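PDB 3H9W: diguanylate cyclase with PAS/PAC sensor from Marinobacter aquaeolei, which probably makes cyclic di-GMP from two GTP molecules through its GGDEF domain, the fragment here being its N-terminal PAS sensor domain. Local coordinates for residues A[70-75]-A[80-85]. Numbering follows the deposited sequence.
Sequences YRALHR and VWIRDV
Tyr70 and Ile82 form an antiparallel hydrogen-bonded pair. Tyr70 N donates to Ile82 O at 2.9 Å, and Ile82 N donates to Tyr70 O at 2.7 Å. Ala72 and Val80 repeat the pattern: Ala72 N reaches Val80 O at 2.7 Å, and Val80 N reaches Ala72 O at 2.8 Å. The backbone N and O of all four residues are thus satisfied across the hairpin. Arg71 and Trp81 form the non-hydrogen-bonded pair between them. Here Arg71 CG sits over the six-membered ring of Trp81, 3.5 Å from its centroid, in a CH-pi contact. The guanidinium runs nearly parallel to the indole, 4° between planes, and its NE is salt-bridged to Asp48. Backbone atoms of Arg71 and Trp81 bond outward, to His45 and Ile106. On the other face, Ala72 CB meets Ile82 CD1 at 3.7 Å. Tyr70 CG lies between its backbone N and carbonyl carbon (chi1 56°), which brings the ring back toward the partner strand. Tyr70 OH packs against Ile82 CG2 and, at 3.6 Å, Asp84 CB, while hydrogen-bonding to Trp40 NE1. Helix 22-27 packs on Ala72, Val80 and Ile82. This is the antiparallel hairpin of strands 66-73 and 79-90 in the five-stranded sheet of a PAS fold.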
ATOM      1  N   TYR A  70       3.698  -6.521 -13.155  1.00 21.40           N
ATOM      2  CA  TYR A  70       3.895  -7.800 -13.819  1.00 23.67           C
ATOM      3  C   TYR A  70       2.581  -8.532 -14.047  1.00 26.45           C
ATOM      4  O   TYR A  70       1.525  -8.159 -13.515  1.00 18.82           O
ATOM      5  CB  TYR A  70       4.838  -8.694 -12.998  1.00 20.40           C
ATOM      6  CG  TYR A  70       4.362  -8.908 -11.586  1.00 18.59           C
ATOM      7  CD1 TYR A  70       4.785  -8.072 -10.551  1.00 17.18           C
ATOM      8  CD2 TYR A  70       3.428  -9.903 -11.290  1.00 19.57           C
ATOM      9  CE1 TYR A  70       4.282  -8.217  -9.260  1.00 17.10           C
ATOM     10  CE2 TYR A  70       2.924 -10.055  -9.995  1.00 15.98           C
ATOM     11  CZ  TYR A  70       3.355  -9.202  -8.991  1.00 16.13           C
ATOM     12  OH  TYR A  70       2.823  -9.322  -7.722  1.00 20.13           O
ATOM     13  N   ARG A  71       2.662  -9.580 -14.857  1.00 17.98           N
ATOM     14  CA  ARG A  71       1.515 -10.402 -15.176  1.00 21.45           C
ATOM     15  C   ARG A  71       1.457 -11.548 -14.181  1.00 25.98           C
ATOM     16  O   ARG A  71       2.338 -12.415 -14.158  1.00 26.65           O
ATOM     17  CB  ARG A  71       1.646 -10.933 -16.610  1.00 28.75           C
ATOM     18  CG  ARG A  71       1.481  -9.843 -17.666  1.00 21.40           C
ATOM     19  CD  ARG A  71       2.277 -10.126 -18.929  1.00 31.75           C
ATOM     20  NE  ARG A  71       3.724  -9.987 -18.723  1.00 24.37           N
ATOM     21  CZ  ARG A  71       4.628 -10.145 -19.686  1.00 34.64           C
ATOM     22  NH1 ARG A  71       4.237 -10.445 -20.921  1.00 26.37           N
ATOM     23  NH2 ARG A  71       5.918 -10.019 -19.419  1.00 28.37           N
ATOM     24  N   ALA A  72       0.431 -11.532 -13.337  1.00 20.82           N
ATOM     25  CA  ALA A  72       0.246 -12.577 -12.340  1.00 24.39           C
ATOM     26  C   ALA A  72      -0.533 -13.703 -12.992  1.00 18.81           C
ATOM     27  O   ALA A  72      -1.360 -13.469 -13.874  1.00 24.07           O
ATOM     28  CB  ALA A  72      -0.534 -12.029 -11.131  1.00 23.15           C
ATOM     29  N   LEU A  73      -0.270 -14.921 -12.552  1.00 19.98           N
ATOM     30  CA  LEU A  73      -0.932 -16.097 -13.101  1.00 20.41           C
ATOM     31  C   LEU A  73      -2.198 -16.447 -12.335  1.00 22.64           C
ATOM     32  O   LEU A  73      -2.154 -16.700 -11.131  1.00 22.48           O
ATOM     33  CB  LEU A  73       0.031 -17.289 -13.061  1.00 21.45           C
ATOM     34  CG  LEU A  73      -0.498 -18.624 -13.580  1.00 24.44           C
ATOM     35  CD1 LEU A  73      -0.842 -18.500 -15.061  1.00 29.28           C
ATOM     36  CD2 LEU A  73       0.546 -19.702 -13.361  1.00 27.52           C
ATOM     37  N   HIS A  74      -3.325 -16.452 -13.035  1.00 24.36           N
ATOM     38  CA  HIS A  74      -4.600 -16.808 -12.432  1.00 20.02           C
ATOM     39  C   HIS A  74      -4.623 -18.334 -12.395  1.00 26.74           C
ATOM     40  O   HIS A  74      -3.970 -18.978 -13.222  1.00 22.29           O
ATOM     41  CB  HIS A  74      -5.746 -16.278 -13.300  1.00 23.56           C
ATOM     42  CG  HIS A  74      -7.100 -16.465 -12.696  1.00 23.80           C
ATOM     43  ND1 HIS A  74      -7.700 -17.699 -12.580  1.00 26.12           N
ATOM     44  CD2 HIS A  74      -7.972 -15.570 -12.176  1.00 21.76           C
ATOM     45  CE1 HIS A  74      -8.886 -17.557 -12.014  1.00 18.95           C
ATOM     46  NE2 HIS A  74      -9.074 -16.275 -11.759  1.00 19.91           N
ATOM     47  N   ARG A  75      -5.346 -18.931 -11.451  1.00 20.50           N
ATOM     48  CA  ARG A  75      -5.368 -20.391 -11.405  1.00 24.59           C
ATOM     49  C   ARG A  75      -5.898 -20.999 -12.701  1.00 23.57           C
ATOM     50  O   ARG A  75      -5.470 -22.087 -13.092  1.00 27.77           O
ATOM     51  CB  ARG A  75      -6.194 -20.911 -10.211  1.00 24.94           C
ATOM     52  CG  ARG A  75      -7.637 -20.460 -10.173  1.00 39.00           C
ATOM     53  CD  ARG A  75      -8.456 -21.456  -9.374  1.00 44.80           C
ATOM     54  NE  ARG A  75      -8.297 -22.786  -9.946  1.00 47.24           N
ATOM     55  CZ  ARG A  75      -8.732 -23.131 -11.153  1.00 41.86           C
ATOM     56  NH1 ARG A  75      -8.532 -24.364 -11.604  1.00 45.07           N
ATOM     57  NH2 ARG A  75      -9.388 -22.256 -11.900  1.00 30.78           N
ATOM     58  N   VAL A  80      -3.093 -11.810 -15.266  1.00 19.13           N
ATOM     59  CA  VAL A  80      -3.700 -10.575 -14.787  1.00 16.36           C
ATOM     60  C   VAL A  80      -2.584  -9.596 -14.418  1.00 18.90           C
ATOM     61  O   VAL A  80      -1.689  -9.926 -13.640  1.00 18.89           O
ATOM     62  CB  VAL A  80      -4.571 -10.814 -13.528  1.00 23.56           C
ATOM     63  CG1 VAL A  80      -5.196  -9.492 -13.056  1.00 21.14           C
ATOM     64  CG2 VAL A  80      -5.649 -11.835 -13.831  1.00 24.64           C
ATOM     65  N   TRP A  81      -2.644  -8.398 -14.990  1.00 16.69           N
ATOM     66  CA  TRP A  81      -1.658  -7.366 -14.723  1.00 18.97           C
ATOM     67  C   TRP A  81      -1.808  -6.832 -13.311  1.00 24.70           C
ATOM     68  O   TRP A  81      -2.863  -6.314 -12.937  1.00 23.06           O
ATOM     69  CB  TRP A  81      -1.805  -6.214 -15.713  1.00 21.59           C
ATOM     70  CG  TRP A  81      -1.073  -6.451 -16.989  1.00 24.89           C
ATOM     71  CD1 TRP A  81      -1.604  -6.826 -18.192  1.00 25.33           C
ATOM     72  CD2 TRP A  81       0.340  -6.338 -17.191  1.00 22.84           C
ATOM     73  NE1 TRP A  81      -0.609  -6.947 -19.133  1.00 20.23           N
ATOM     74  CE2 TRP A  81       0.596  -6.654 -18.546  1.00 26.03           C
ATOM     75  CE3 TRP A  81       1.418  -5.998 -16.358  1.00 21.01           C
ATOM     76  CZ2 TRP A  81       1.888  -6.643 -19.088  1.00 28.39           C
ATOM     77  CZ3 TRP A  81       2.704  -5.987 -16.897  1.00 25.49           C
ATOM     78  CH2 TRP A  81       2.925  -6.307 -18.252  1.00 27.14           C
ATOM     79  N   ILE A  82      -0.734  -6.941 -12.542  1.00 19.28           N
ATOM     80  CA  ILE A  82      -0.727  -6.499 -11.160  1.00 20.93           C
ATOM     81  C   ILE A  82       0.448  -5.581 -10.845  1.00 15.42           C
ATOM     82  O   ILE A  82       1.522  -5.690 -11.440  1.00 19.26           O
ATOM     83  CB  ILE A  82      -0.685  -7.733 -10.210  1.00 18.65           C
ATOM     84  CG1 ILE A  82      -2.087  -8.344 -10.113  1.00 22.46           C
ATOM     85  CG2 ILE A  82      -0.142  -7.340  -8.835  1.00 21.33           C
ATOM     86  CD1 ILE A  82      -2.215  -9.460  -9.104  1.00 28.81           C
ATOM     87  N   ARG A  83       0.215  -4.656  -9.922  1.00 17.95           N
ATOM     88  CA  ARG A  83       1.247  -3.749  -9.454  1.00 16.51           C
ATOM     89  C   ARG A  83       1.421  -4.129  -7.991  1.00 18.18           C
ATOM     90  O   ARG A  83       0.463  -4.101  -7.221  1.00 19.85           O
ATOM     91  CB  ARG A  83       0.807  -2.281  -9.552  1.00 19.36           C
ATOM     92  CG  ARG A  83       1.788  -1.287  -8.890  1.00 25.00           C
ATOM     93  CD  ARG A  83       1.538   0.144  -9.370  1.00 33.00           C
ATOM     94  NE  ARG A  83       1.720   0.205 -10.819  1.00 24.05           N
ATOM     95  CZ  ARG A  83       0.890   0.796 -11.671  1.00 28.52           C
ATOM     96  NH1 ARG A  83      -0.204   1.411 -11.236  1.00 26.37           N
ATOM     97  NH2 ARG A  83       1.138   0.725 -12.972  1.00 23.97           N
ATOM     98  N   ASP A  84       2.636  -4.508  -7.623  1.00 18.02           N
ATOM     99  CA  ASP A  84       2.934  -4.888  -6.252  1.00 19.98           C
ATOM    100  C   ASP A  84       3.743  -3.718  -5.683  1.00 24.64           C
ATOM    101  O   ASP A  84       4.756  -3.318  -6.264  1.00 20.29           O
ATOM    102  CB  ASP A  84       3.748  -6.189  -6.259  1.00 18.95           C
ATOM    103  CG  ASP A  84       3.864  -6.830  -4.889  1.00 23.61           C
ATOM    104  OD1 ASP A  84       3.199  -6.373  -3.940  1.00 24.29           O
ATOM    105  OD2 ASP A  84       4.628  -7.814  -4.767  1.00 23.02           O
ATOM    106  N   VAL A  85       3.268  -3.154  -4.573  1.00 21.14           N
ATOM    107  CA  VAL A  85       3.917  -2.020  -3.918  1.00 21.99           C
ATOM    108  C   VAL A  85       4.399  -2.488  -2.565  1.00 17.34           C
ATOM    109  O   VAL A  85       3.614  -2.987  -1.760  1.00 16.36           O
ATOM    110  CB  VAL A  85       2.943  -0.846  -3.731  1.00 26.68           C
ATOM    111  CG1 VAL A  85       3.669   0.334  -3.091  1.00 25.69           C
ATOM    112  CG2 VAL A  85       2.370  -0.438  -5.081  1.00 25.20           C
TER